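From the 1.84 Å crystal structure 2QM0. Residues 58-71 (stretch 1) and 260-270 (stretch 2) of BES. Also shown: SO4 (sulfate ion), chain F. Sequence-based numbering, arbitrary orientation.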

# COMPACT_ATOMS: atom_id res chain seq x y z
N ALA B 58 -8.34 6.75 -1.38
CA ALA B 58 -7.36 6.49 -0.31
C ALA B 58 -6.53 5.24 -0.57
O ALA B 58 -5.33 5.22 -0.24
CB ALA B 58 -8.03 6.41 1.08
N PHE B 59 -7.15 4.23 -1.18
CA PHE B 59 -6.60 2.87 -1.19
C PHE B 59 -6.45 2.22 -2.58
O PHE B 59 -5.84 1.15 -2.71
CB PHE B 59 -7.45 1.92 -0.32
CG PHE B 59 -7.61 2.37 1.11
CD1 PHE B 59 -6.50 2.48 1.95
CD2 PHE B 59 -8.87 2.68 1.62
CE1 PHE B 59 -6.66 2.94 3.30
CE2 PHE B 59 -9.06 3.11 2.91
CZ PHE B 59 -7.98 3.23 3.76
N PHE B 60 -6.98 2.85 -3.62
CA PHE B 60 -6.97 2.18 -4.95
C PHE B 60 -5.54 1.82 -5.42
O PHE B 60 -5.29 0.69 -5.88
CB PHE B 60 -7.73 3.05 -6.01
CG PHE B 60 -7.55 2.56 -7.45
CD1 PHE B 60 -8.38 1.58 -7.98
CD2 PHE B 60 -6.51 3.06 -8.23
CE1 PHE B 60 -8.20 1.11 -9.31
CE2 PHE B 60 -6.30 2.61 -9.55
CZ PHE B 60 -7.16 1.63 -10.08
N GLN B 61 -4.62 2.76 -5.34
CA GLN B 61 -3.28 2.53 -5.96
C GLN B 61 -2.52 1.44 -5.16
O GLN B 61 -1.86 0.58 -5.74
CB GLN B 61 -2.43 3.81 -6.05
CG GLN B 61 -3.00 4.90 -6.98
CD GLN B 61 -2.77 4.58 -8.45
OE1 GLN B 61 -1.98 3.70 -8.76
NE2 GLN B 61 -3.49 5.25 -9.34
N THR B 62 -2.71 1.45 -3.84
CA THR B 62 -2.15 0.38 -2.98
C THR B 62 -2.64 -1.01 -3.39
O THR B 62 -1.84 -1.97 -3.53
CB THR B 62 -2.45 0.72 -1.49
OG1 THR B 62 -1.69 1.90 -1.18
CG2 THR B 62 -2.01 -0.37 -0.55
N PHE B 63 -3.96 -1.14 -3.61
CA PHE B 63 -4.49 -2.41 -4.09
C PHE B 63 -3.94 -2.71 -5.46
O PHE B 63 -3.48 -3.85 -5.72
CB PHE B 63 -6.03 -2.37 -4.12
CG PHE B 63 -6.66 -2.85 -2.83
CD1 PHE B 63 -6.80 -1.98 -1.74
CD2 PHE B 63 -7.05 -4.17 -2.69
CE1 PHE B 63 -7.39 -2.42 -0.51
CE2 PHE B 63 -7.61 -4.63 -1.49
CZ PHE B 63 -7.79 -3.73 -0.40
N HIS B 64 -4.03 -1.72 -6.35
CA HIS B 64 -3.54 -1.89 -7.74
C HIS B 64 -2.08 -2.41 -7.73
O HIS B 64 -1.77 -3.44 -8.36
CB HIS B 64 -3.63 -0.57 -8.49
CG HIS B 64 -2.83 -0.54 -9.77
ND1 HIS B 64 -3.22 -1.22 -10.91
CD2 HIS B 64 -1.64 0.05 -10.06
CE1 HIS B 64 -2.31 -1.04 -11.86
NE2 HIS B 64 -1.34 -0.28 -11.37
N GLU B 65 -1.20 -1.71 -6.98
CA GLU B 65 0.27 -2.04 -7.03
C GLU B 65 0.56 -3.44 -6.51
O GLU B 65 1.33 -4.20 -7.10
CB GLU B 65 1.15 -0.96 -6.30
CG GLU B 65 1.40 0.31 -7.15
CD GLU B 65 2.46 1.25 -6.57
OE1 GLU B 65 2.89 1.05 -5.43
OE2 GLU B 65 2.87 2.20 -7.28
N ALA B 66 -0.07 -3.80 -5.40
CA ALA B 66 0.11 -5.12 -4.78
C ALA B 66 -0.38 -6.26 -5.69
O ALA B 66 0.31 -7.26 -5.85
CB ALA B 66 -0.59 -5.19 -3.44
N VAL B 67 -1.56 -6.08 -6.29
CA VAL B 67 -2.09 -7.11 -7.20
C VAL B 67 -1.16 -7.24 -8.41
O VAL B 67 -0.81 -8.37 -8.82
CB VAL B 67 -3.58 -6.87 -7.64
CG1 VAL B 67 -3.99 -7.82 -8.80
CG2 VAL B 67 -4.54 -7.12 -6.45
N LYS B 68 -0.75 -6.10 -8.96
CA LYS B 68 0.09 -6.08 -10.17
C LYS B 68 1.40 -6.86 -9.93
O LYS B 68 1.81 -7.67 -10.78
CB LYS B 68 0.34 -4.64 -10.62
CG LYS B 68 1.29 -4.49 -11.81
CD LYS B 68 1.28 -3.03 -12.33
CE LYS B 68 2.02 -2.91 -13.67
NZ LYS B 68 1.75 -1.55 -14.29
N ILE B 69 2.03 -6.66 -8.76
CA ILE B 69 3.26 -7.36 -8.40
C ILE B 69 3.00 -8.83 -8.04
O ILE B 69 3.64 -9.73 -8.58
CB ILE B 69 4.01 -6.65 -7.21
CG1 ILE B 69 4.61 -5.29 -7.66
CG2 ILE B 69 5.14 -7.50 -6.67
CD1 ILE B 69 4.88 -4.37 -6.54
N GLN B 70 2.09 -9.06 -7.11
CA GLN B 70 1.92 -10.37 -6.50
C GLN B 70 1.24 -11.39 -7.41
O GLN B 70 1.55 -12.57 -7.35
CB GLN B 70 1.19 -10.28 -5.16
CG GLN B 70 2.08 -9.65 -4.05
CD GLN B 70 1.36 -9.49 -2.74
OE1 GLN B 70 0.69 -10.42 -2.29
NE2 GLN B 70 1.49 -8.30 -2.10
N SER B 71 0.35 -10.91 -8.28
CA SER B 71 -0.45 -11.82 -9.09
C SER B 71 0.33 -12.44 -10.25
O SER B 71 -0.14 -13.40 -10.85
CB SER B 71 -1.74 -11.14 -9.57
OG SER B 71 -1.50 -10.21 -10.62
S SO4 F . -1.47 -16.01 6.07
O1 SO4 F . -2.08 -15.77 4.75
O2 SO4 F . -0.39 -15.05 6.38
O3 SO4 F . -2.46 -15.89 7.16
O4 SO4 F . -0.90 -17.37 6.09
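Stretch 2 (260-270) VVPTSLSKGLR

Stretch 2 is helical from Val260 to Arg270 and continues as helix beyond it. It lies across the helix of stretch 1 with the two helices running broadly the same way. The N-to-C directions differ by 44°, the signed crossing angle is -44°, and the axes approach to 11.0 Å. The nearest CA pairs climb both helices together: Phe59 with Val261, Thr62 with Pro262, Phe63 with Leu265, Ala66 with Ser266 and Val67 with Leu269.

Leu265 is the main bump. Its CB points toward stretch 1, and chi1 is t with chi2 p. The fork of the side chain enters the hollow bordered by Thr62, Phe63 and Ala66. Leu265 CD2 reaches Thr62 CG2 at 3.6 Å and Ala66 CB, also at 3.6 Å. Leu265 CD1 sits over one face of the Phe63 ring, 3.6 Å from the ring centroid and 15° off the normal, a CH-pi contact.

Leu269, one turn later, is the second bump, with chi1 m and chi2 t. Leu269 CD1 lies 3.8 Å from Ala66 CB. Leu269 CD2 lies 4.1 Å from Phe63 CE2 and 4.2 Å from Val67 CG2. Ala66 thus touches both leucines, and so does the Phe63 ring.

At the start of the stretch, Val261 CG1 packs obliquely on the Phe59 ring, 3.7 Å from Phe59 CD1. Beyond the apolar patch the contact turns polar. Gln70 NE2 donates a hydrogen bond to Ser266 OG at 3.0 Å. A water extends this link: it donates to Gln70 OE1 at 2.8 Å and accepts from Arg270 NH1 at 3.1 Å.

The CA-to-CB bond of Lys267 points away from stretch 1. Lys267 NZ donates a hydrogen bond to sulfate O2 at 3.1 Å, and Arg270 NH2 donates one to the same O2 at 2.9 Å. The contact between the stretches buries 481 Å² in total.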

# COMPACT_ATOMS: atom_id res chain seq x y z
N VAL B 260 -2.95 -0.23 9.66
CA VAL B 260 -3.40 -1.62 9.52
C VAL B 260 -3.68 -2.06 8.07
O VAL B 260 -3.42 -3.21 7.70
CB VAL B 260 -4.56 -1.97 10.49
CG1 VAL B 260 -5.71 -1.09 10.29
CG2 VAL B 260 -4.97 -3.49 10.39
N VAL B 261 -4.19 -1.16 7.24
CA VAL B 261 -4.53 -1.52 5.87
C VAL B 261 -3.34 -2.11 5.05
O VAL B 261 -3.42 -3.28 4.63
CB VAL B 261 -5.32 -0.37 5.17
CG1 VAL B 261 -5.48 -0.67 3.64
CG2 VAL B 261 -6.71 -0.22 5.82
N PRO B 262 -2.25 -1.31 4.81
CA PRO B 262 -1.09 -1.81 4.06
C PRO B 262 -0.47 -3.04 4.72
O PRO B 262 -0.13 -4.03 4.02
CB PRO B 262 -0.15 -0.58 3.96
CG PRO B 262 -0.55 0.31 5.20
CD PRO B 262 -2.09 0.11 5.19
N THR B 263 -0.42 -3.04 6.06
CA THR B 263 0.18 -4.15 6.79
C THR B 263 -0.57 -5.47 6.53
O THR B 263 0.06 -6.51 6.30
CB THR B 263 0.29 -3.87 8.34
OG1 THR B 263 0.94 -2.60 8.56
CG2 THR B 263 1.07 -5.01 9.03
N SER B 264 -1.89 -5.42 6.64
CA SER B 264 -2.77 -6.61 6.50
C SER B 264 -3.19 -6.90 5.05
O SER B 264 -3.83 -7.93 4.76
CB SER B 264 -4.00 -6.42 7.38
OG SER B 264 -4.94 -5.68 6.60
N LEU B 265 -2.80 -6.01 4.13
CA LEU B 265 -3.26 -6.08 2.75
C LEU B 265 -3.01 -7.46 2.13
O LEU B 265 -3.94 -8.06 1.57
CB LEU B 265 -2.51 -5.05 1.89
CG LEU B 265 -2.94 -5.00 0.38
CD1 LEU B 265 -4.43 -4.74 0.18
CD2 LEU B 265 -2.14 -4.01 -0.43
N SER B 266 -1.77 -7.94 2.22
CA SER B 266 -1.36 -9.15 1.50
C SER B 266 -2.01 -10.42 2.07
O SER B 266 -2.46 -11.29 1.32
CB SER B 266 0.16 -9.28 1.46
OG SER B 266 0.75 -8.12 0.85
N LYS B 267 -2.04 -10.52 3.40
CA LYS B 267 -2.86 -11.53 4.11
C LYS B 267 -4.31 -11.54 3.57
O LYS B 267 -4.87 -12.60 3.21
CB LYS B 267 -2.77 -11.21 5.62
CG LYS B 267 -3.16 -12.32 6.56
CD LYS B 267 -2.99 -11.89 8.02
CE LYS B 267 -1.51 -11.71 8.38
NZ LYS B 267 -0.96 -13.05 8.74
N GLY B 268 -4.88 -10.35 3.45
CA GLY B 268 -6.22 -10.18 2.92
C GLY B 268 -6.36 -10.66 1.49
O GLY B 268 -7.31 -11.36 1.17
N LEU B 269 -5.42 -10.29 0.63
CA LEU B 269 -5.43 -10.71 -0.79
C LEU B 269 -5.27 -12.23 -0.95
O LEU B 269 -5.91 -12.84 -1.81
CB LEU B 269 -4.33 -9.98 -1.59
CG LEU B 269 -4.47 -8.45 -1.76
CD1 LEU B 269 -3.20 -7.82 -2.41
CD2 LEU B 269 -5.69 -8.11 -2.54
N ARG B 270 -4.43 -12.83 -0.12
CA ARG B 270 -4.26 -14.28 -0.17
C ARG B 270 -5.59 -14.93 0.24
O ARG B 270 -6.03 -15.87 -0.39
CB ARG B 270 -3.14 -14.72 0.76
CG ARG B 270 -1.71 -14.34 0.25
CD ARG B 270 -0.64 -15.05 1.10
NE ARG B 270 -0.55 -14.60 2.50
CZ ARG B 270 0.14 -13.54 2.91
NH1 ARG B 270 0.74 -12.73 2.04
NH2 ARG B 270 0.18 -13.25 4.22
O HOH W 1 1.06 -12.86 -1.02